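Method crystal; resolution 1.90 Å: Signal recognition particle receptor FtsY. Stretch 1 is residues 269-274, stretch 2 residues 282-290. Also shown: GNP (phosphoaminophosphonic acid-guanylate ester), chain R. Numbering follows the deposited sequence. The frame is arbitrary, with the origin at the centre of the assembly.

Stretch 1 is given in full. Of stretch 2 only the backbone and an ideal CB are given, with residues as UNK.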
ATOM      1  N   PRO B 269     -18.087  -4.278  -4.822  1.00 31.57           N
ATOM      2  CA  PRO B 269     -18.312  -3.057  -4.043  1.00 32.61           C
ATOM      3  C   PRO B 269     -17.296  -2.854  -2.916  1.00 32.94           C
ATOM      4  O   PRO B 269     -16.781  -3.811  -2.344  1.00 32.47           O
ATOM      5  CB  PRO B 269     -19.694  -3.298  -3.440  1.00 32.78           C
ATOM      6  CG  PRO B 269     -19.737  -4.800  -3.229  1.00 32.93           C
ATOM      7  CD  PRO B 269     -18.990  -5.374  -4.424  1.00 33.29           C
ATOM      8  N   VAL B 270     -17.020  -1.594  -2.606  1.00 30.63           N
ATOM      9  CA  VAL B 270     -16.342  -1.233  -1.381  1.00 28.82           C
ATOM     10  C   VAL B 270     -17.434  -1.011  -0.355  1.00 26.58           C
ATOM     11  O   VAL B 270     -18.393  -0.285  -0.631  1.00 30.68           O
ATOM     12  CB  VAL B 270     -15.550   0.070  -1.554  1.00 30.72           C
ATOM     13  CG1 VAL B 270     -14.914   0.493  -0.226  1.00 32.58           C
ATOM     14  CG2 VAL B 270     -14.481  -0.082  -2.646  1.00 28.02           C
ATOM     15  N   VAL B 271     -17.331  -1.648   0.812  1.00 25.35           N
ATOM     16  CA  VAL B 271     -18.383  -1.496   1.825  1.00 26.94           C
ATOM     17  C   VAL B 271     -17.998  -0.536   2.960  1.00 26.98           C
ATOM     18  O   VAL B 271     -18.858   0.137   3.524  1.00 28.12           O
ATOM     19  CB  VAL B 271     -18.855  -2.859   2.401  1.00 31.99           C
ATOM     20  CG1 VAL B 271     -19.704  -3.600   1.383  1.00 31.49           C
ATOM     21  CG2 VAL B 271     -17.644  -3.701   2.847  1.00 26.40           C
ATOM     22  N   TYR B 272     -16.713  -0.473   3.299  1.00 26.38           N
ATOM     23  CA  TYR B 272     -16.260   0.466   4.319  1.00 22.62           C
ATOM     24  C   TYR B 272     -14.908   1.037   3.945  1.00 26.36           C
ATOM     25  O   TYR B 272     -14.205   0.484   3.118  1.00 24.42           O
ATOM     26  CB  TYR B 272     -16.124  -0.219   5.683  1.00 27.53           C
ATOM     27  CG  TYR B 272     -17.399  -0.783   6.199  1.00 23.34           C
ATOM     28  CD1 TYR B 272     -18.324   0.029   6.827  1.00 24.03           C
ATOM     29  CD2 TYR B 272     -17.695  -2.128   6.047  1.00 31.55           C
ATOM     30  CE1 TYR B 272     -19.521  -0.471   7.299  1.00 27.86           C
ATOM     31  CE2 TYR B 272     -18.898  -2.647   6.502  1.00 28.27           C
ATOM     32  CZ  TYR B 272     -19.804  -1.814   7.133  1.00 33.79           C
ATOM     33  OH  TYR B 272     -20.996  -2.315   7.595  1.00 36.56           O
ATOM     34  N   MET B 273     -14.555   2.159   4.562  1.00 23.17           N
ATOM     35  CA  MET B 273     -13.211   2.687   4.434  1.00 28.10           C
ATOM     36  C   MET B 273     -12.580   2.937   5.802  1.00 25.50           C
ATOM     37  O   MET B 273     -13.208   3.509   6.695  1.00 22.22           O
ATOM     38  CB  MET B 273     -13.235   3.975   3.623  1.00 29.37           C
ATOM     39  CG  MET B 273     -13.482   3.736   2.131  1.00 37.15           C
ATOM     40  SD  MET B 273     -13.695   5.306   1.338  1.00 44.12           S
ATOM     41  CE  MET B 273     -15.136   5.839   2.252  1.00 43.68           C
ATOM     42  N   GLY B 274     -11.330   2.516   5.943  1.00 25.18           N
ATOM     43  CA  GLY B 274     -10.546   2.807   7.127  1.00 27.84           C
ATOM     44  C   GLY B 274      -9.913   4.174   7.019  1.00 20.10           C
ATOM     45  O   GLY B 274      -9.336   4.521   5.998  1.00 21.31           O
ATOM     46  N   UNK B 282     -13.644   3.991  10.921  1.00 26.62           N
ATOM     47  CA  UNK B 282     -14.194   3.174   9.860  1.00 24.63           C
ATOM     48  C   UNK B 282     -15.485   3.868   9.419  1.00 23.55           C
ATOM     49  O   UNK B 282     -16.327   4.175  10.243  1.00 28.50           O
ATOM     50  CB  UNK B 282     -14.438   1.734  10.315  1.00 24.63           C
ATOM     51  N   UNK B 283     -15.628   4.130   8.125  1.00 23.24           N
ATOM     52  CA  UNK B 283     -16.857   4.727   7.617  1.00 24.42           C
ATOM     53  C   UNK B 283     -17.460   3.888   6.495  1.00 24.25           C
ATOM     54  O   UNK B 283     -16.741   3.208   5.771  1.00 23.31           O
ATOM     55  CB  UNK B 283     -16.589   6.150   7.123  1.00 24.42           C
ATOM     56  N   UNK B 284     -18.797   3.917   6.354  1.00 31.23           N
ATOM     57  CA  UNK B 284     -19.368   3.174   5.229  1.00 31.70           C
ATOM     58  C   UNK B 284     -19.027   3.884   3.931  1.00 36.06           C
ATOM     59  O   UNK B 284     -18.742   5.083   3.966  1.00 33.17           O
ATOM     60  CB  UNK B 284     -20.883   3.026   5.378  1.00 31.70           C
ATOM     61  N   UNK B 285     -19.033   3.158   2.818  1.00 37.70           N
ATOM     62  CA  UNK B 285     -18.715   3.741   1.515  1.00 32.78           C
ATOM     63  C   UNK B 285     -19.981   4.281   0.885  1.00 36.26           C
ATOM     64  O   UNK B 285     -21.012   3.604   0.855  1.00 41.30           O
ATOM     65  CB  UNK B 285     -18.053   2.713   0.595  1.00 32.78           C
ATOM     66  N   UNK B 286     -19.905   5.506   0.382  1.00 35.53           N
ATOM     67  CA  UNK B 286     -21.022   6.098  -0.336  1.00 37.72           C
ATOM     68  C   UNK B 286     -20.513   6.684  -1.648  1.00 40.23           C
ATOM     69  O   UNK B 286     -19.494   7.375  -1.663  1.00 36.85           O
ATOM     70  CB  UNK B 286     -21.714   7.169   0.510  1.00 37.72           C
ATOM     71  N   UNK B 287     -21.205   6.385  -2.757  1.00 40.39           N
ATOM     72  CA  UNK B 287     -20.837   6.921  -4.075  1.00 42.19           C
ATOM     73  C   UNK B 287     -20.669   8.441  -4.060  1.00 38.78           C
ATOM     74  O   UNK B 287     -19.663   8.950  -4.556  1.00 37.44           O
ATOM     75  CB  UNK B 287     -21.896   6.534  -5.110  1.00 42.19           C
ATOM     76  N   UNK B 288     -21.627   9.144  -3.471  1.00 35.19           N
ATOM     77  CA  UNK B 288     -21.590  10.603  -3.398  1.00 37.26           C
ATOM     78  C   UNK B 288     -20.333  11.102  -2.694  1.00 36.13           C
ATOM     79  O   UNK B 288     -19.711  12.077  -3.121  1.00 35.83           O
ATOM     80  CB  UNK B 288     -22.833  11.127  -2.675  1.00 37.26           C
ATOM     81  N   UNK B 289     -19.977  10.429  -1.605  1.00 39.20           N
ATOM     82  CA  UNK B 289     -18.798  10.777  -0.826  1.00 37.67           C
ATOM     83  C   UNK B 289     -17.523  10.609  -1.661  1.00 38.37           C
ATOM     84  O   UNK B 289     -16.628  11.458  -1.633  1.00 36.17           O
ATOM     85  CB  UNK B 289     -18.725   9.916   0.437  1.00 37.67           C
ATOM     86  N   UNK B 290     -17.460   9.512  -2.409  1.00 33.56           N
ATOM     87  CA  UNK B 290     -16.322   9.205  -3.276  1.00 35.76           C
ATOM     88  C   UNK B 290     -16.151  10.246  -4.385  1.00 34.43           C
ATOM     89  O   UNK B 290     -15.038  10.707  -4.667  1.00 33.28           O
ATOM     90  CB  UNK B 290     -16.493   7.815  -3.892  1.00 35.76           C
TER
HETATM   91  PG  GNP R 401      -0.214  -8.560   8.061  1.00 18.47           P
HETATM   92  O1G GNP R 401      -1.055  -9.436   8.960  1.00 20.00           O
HETATM   93  O2G GNP R 401       1.267  -8.624   8.410  1.00 17.46           O
HETATM   94  O3G GNP R 401      -0.310  -8.899   6.589  1.00 15.78           O
HETATM   95  N3B GNP R 401      -0.683  -7.042   8.246  1.00 15.34           N
HETATM   96  PB  GNP R 401      -2.258  -6.635   8.239  1.00 18.91           P
HETATM   97  O1B GNP R 401      -2.991  -7.480   9.181  1.00 16.22           O
HETATM   98  O2B GNP R 401      -2.760  -6.710   6.859  1.00 18.86           O
HETATM   99  O3A GNP R 401      -2.287  -5.195   8.705  1.00 14.07           O
HETATM  100  PA  GNP R 401      -2.266  -4.619  10.127  1.00 21.18           P
HETATM  101  O1A GNP R 401      -3.637  -4.657  10.733  1.00 23.59           O
HETATM  102  O2A GNP R 401      -1.157  -5.217  10.934  1.00 18.07           O
HETATM  103  O5' GNP R 401      -2.005  -3.085   9.927  1.00 22.41           O
HETATM  104  C5' GNP R 401      -0.743  -2.566   9.398  1.00 17.04           C
HETATM  105  C4' GNP R 401      -0.572  -1.130   9.862  1.00 18.63           C
HETATM  106  O4' GNP R 401      -1.523  -0.244   9.163  1.00 17.76           O
HETATM  107  C3' GNP R 401      -0.832  -0.920  11.340  1.00 16.73           C
HETATM  108  O3' GNP R 401       0.047   0.084  11.814  1.00 18.29           O
HETATM  109  C2' GNP R 401      -2.281  -0.403  11.372  1.00 12.62           C
HETATM  110  O2' GNP R 401      -2.520   0.394  12.518  1.00 17.43           O
HETATM  111  C1' GNP R 401      -2.215   0.504  10.133  1.00 17.87           C
HETATM  112  N9  GNP R 401      -3.539   0.812   9.593  1.00 21.77           N
HETATM  113  C8  GNP R 401      -4.557  -0.049   9.283  1.00 21.83           C
HETATM  114  N7  GNP R 401      -5.626   0.551   8.789  1.00 23.83           N
HETATM  115  C5  GNP R 401      -5.262   1.895   8.777  1.00 24.33           C
HETATM  116  C6  GNP R 401      -5.993   3.028   8.360  1.00 22.62           C
HETATM  117  O6  GNP R 401      -7.152   3.029   7.923  1.00 21.22           O
HETATM  118  N1  GNP R 401      -5.272   4.215   8.525  1.00 22.71           N
HETATM  119  C2  GNP R 401      -3.975   4.273   9.012  1.00 23.15           C
HETATM  120  N2  GNP R 401      -3.402   5.471   9.113  1.00 19.24           N
HETATM  121  N3  GNP R 401      -3.285   3.209   9.406  1.00 18.05           N
HETATM  122  C4  GNP R 401      -3.988   2.068   9.267  1.00 20.18           C

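Stretch 2 opens as a strand, 282-284, running antiparallel to strand 270-274 (150° between their N-to-C directions), then turns into a helix from 287. The backbone fixes the register, so each CB can be judged against the stretch 1 atoms it faces.

Position 282 pairs with Gly-274 in a non-hydrogen-bonded bridge, its CA 3.3 Å from Met-273 O. With phi/psi of -143/127 it is regular strand, and its ideal CB lies 5.3 Å from Tyr-272 CB, on the sheet face where Gly-274 offers no side chain. A branched or long apolar residue could reach back over this gap; leucine, isoleucine or methionine would suit. It is Leu-282, chi1 t and chi2 p, whose CD1 lies 3.8 Å from Tyr-272 CB and 4.2 Å from Gly-274 N.

Position 283 forms the hydrogen-bonded pair with Met-273: Met-273 N donates to the O of 283 (2.7 Å, 161°), and the N of 283 donates to Met-273 O (2.9 Å, 165°). Its CB shares a face with the Met-273 side chain, so valine, isoleucine or another apolar residue would fit. The residue is Ile-283, with CD1 3.7 Å from Met-273 CE.

At position 284 the CA is 4.2 Å from Tyr-272 CA and the side chains diverge. Its N has no acceptor in stretch 1, and phi of -71° is compatible with proline, although many residues, polar ones included, could sit here. Pro-284 is found, its CB 4.3 Å from Tyr-272 CD1 and its CA 3.5 Å from Val-271 O.

Position 285 points toward stretch 1. Its N donates to Val-271 O (3.1 Å, 152°), which excludes proline, and its ideal CB is already 3.3 Å from Val-270 O. Beyond lie Val-270 and the sulfur of Met-273, an apolar setting for a large aliphatic or aromatic group. Phe-285, chi1 180°, fills it: Val-270 CB sits over one ring face, 4.1 Å from the Phe-285 ring centroid, while Met-273 SD approaches the ring edge, 4.0 Å from Phe-285 CD1.

Position 286 points away and immediately precedes the helix, where serine, threonine, aspartate or asparagine could cap it. Ser-286 does so, its OG accepting from the N of 289 at 3.0 Å.

Positions 287 and 288 have no stretch 1 atom within 5.5 Å of their ideal CB. First-turn proline is well tolerated at 287, with phi -51°, and Pro-287 is there; 288 would admit many polar residues and holds Asp-288.

Position 289 points toward stretch 1, but its ideal CB also finds nothing within 5.5 Å, so contact demands a long side chain; methionine, leucine or an aromatic could head for the Met-273 methyl. Trp-289, chi1 t, bridges the distance. Met-273 CE lies over its face, 3.7 Å from the centroid of the Trp-289 six-membered ring and 3.3 Å from Trp-289 CZ3.

Position 290 also points toward stretch 1 without contact, so stretch 1 hardly restricts the choice. The residue is Phe-290, whose CD1 stays 6.2 Å from Met-273 SD, the nearest its side chain comes to stretch 1.

Stretch 2 (282-290) LIPFSPDWF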
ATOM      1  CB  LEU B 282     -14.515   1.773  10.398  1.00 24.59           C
ATOM      2  CG  LEU B 282     -14.915   0.692   9.383  1.00 23.54           C
ATOM      3  CD1 LEU B 282     -13.738   0.226   8.581  1.00 21.07           C
ATOM      4  CD2 LEU B 282     -15.606  -0.488  10.067  1.00 28.28           C
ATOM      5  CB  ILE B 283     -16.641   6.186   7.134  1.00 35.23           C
ATOM      6  CG1 ILE B 283     -15.523   6.244   6.095  1.00 25.07           C
ATOM      7  CG2 ILE B 283     -16.316   7.106   8.314  1.00 33.82           C
ATOM      8  CD1 ILE B 283     -15.384   7.628   5.429  1.00 31.27           C
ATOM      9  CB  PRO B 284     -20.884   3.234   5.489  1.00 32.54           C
ATOM     10  CG  PRO B 284     -21.079   4.432   6.364  1.00 39.18           C
ATOM     11  CD  PRO B 284     -19.835   4.499   7.224  1.00 35.23           C
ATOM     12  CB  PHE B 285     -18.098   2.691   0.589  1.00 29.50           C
ATOM     13  CG  PHE B 285     -17.747   3.216  -0.790  1.00 29.66           C
ATOM     14  CD1 PHE B 285     -16.511   3.791  -1.032  1.00 32.18           C
ATOM     15  CD2 PHE B 285     -18.658   3.129  -1.837  1.00 36.35           C
ATOM     16  CE1 PHE B 285     -16.187   4.273  -2.292  1.00 35.50           C
ATOM     17  CE2 PHE B 285     -18.342   3.607  -3.094  1.00 36.03           C
ATOM     18  CZ  PHE B 285     -17.096   4.177  -3.319  1.00 38.80           C
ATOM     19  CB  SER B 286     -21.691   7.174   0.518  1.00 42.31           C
ATOM     20  OG  SER B 286     -21.602   8.444  -0.087  1.00 47.24           O
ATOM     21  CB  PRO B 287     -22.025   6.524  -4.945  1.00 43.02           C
ATOM     22  CG  PRO B 287     -22.515   5.249  -4.312  1.00 45.58           C
ATOM     23  CD  PRO B 287     -22.346   5.454  -2.839  1.00 40.90           C
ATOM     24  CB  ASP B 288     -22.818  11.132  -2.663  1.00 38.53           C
ATOM     25  CG  ASP B 288     -24.091  10.984  -3.471  1.00 56.84           C
ATOM     26  OD1 ASP B 288     -24.002  10.782  -4.703  1.00 51.37           O
ATOM     27  OD2 ASP B 288     -25.181  11.084  -2.873  1.00 58.12           O
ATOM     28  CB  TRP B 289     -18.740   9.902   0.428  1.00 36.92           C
ATOM     29  CG  TRP B 289     -17.646  10.247   1.381  1.00 38.95           C
ATOM     30  CD1 TRP B 289     -17.738  11.060   2.471  1.00 44.06           C
ATOM     31  CD2 TRP B 289     -16.293   9.776   1.344  1.00 38.06           C
ATOM     32  NE1 TRP B 289     -16.526  11.128   3.116  1.00 41.27           N
ATOM     33  CE2 TRP B 289     -15.622  10.347   2.446  1.00 37.14           C
ATOM     34  CE3 TRP B 289     -15.583   8.929   0.489  1.00 35.04           C
ATOM     35  CZ2 TRP B 289     -14.278  10.103   2.710  1.00 36.99           C
ATOM     36  CZ3 TRP B 289     -14.245   8.695   0.748  1.00 33.55           C
ATOM     37  CH2 TRP B 289     -13.612   9.269   1.857  1.00 34.07           C
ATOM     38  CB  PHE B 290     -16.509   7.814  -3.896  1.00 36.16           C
ATOM     39  CG  PHE B 290     -15.484   7.466  -4.942  1.00 41.79           C
ATOM     40  CD1 PHE B 290     -14.281   6.869  -4.584  1.00 43.10           C
ATOM     41  CD2 PHE B 290     -15.722   7.733  -6.286  1.00 48.63           C
ATOM     42  CE1 PHE B 290     -13.339   6.546  -5.547  1.00 35.41           C
ATOM     43  CE2 PHE B 290     -14.782   7.413  -7.248  1.00 48.38           C
ATOM     44  CZ  PHE B 290     -13.594   6.806  -6.874  1.00 42.16           C
TER
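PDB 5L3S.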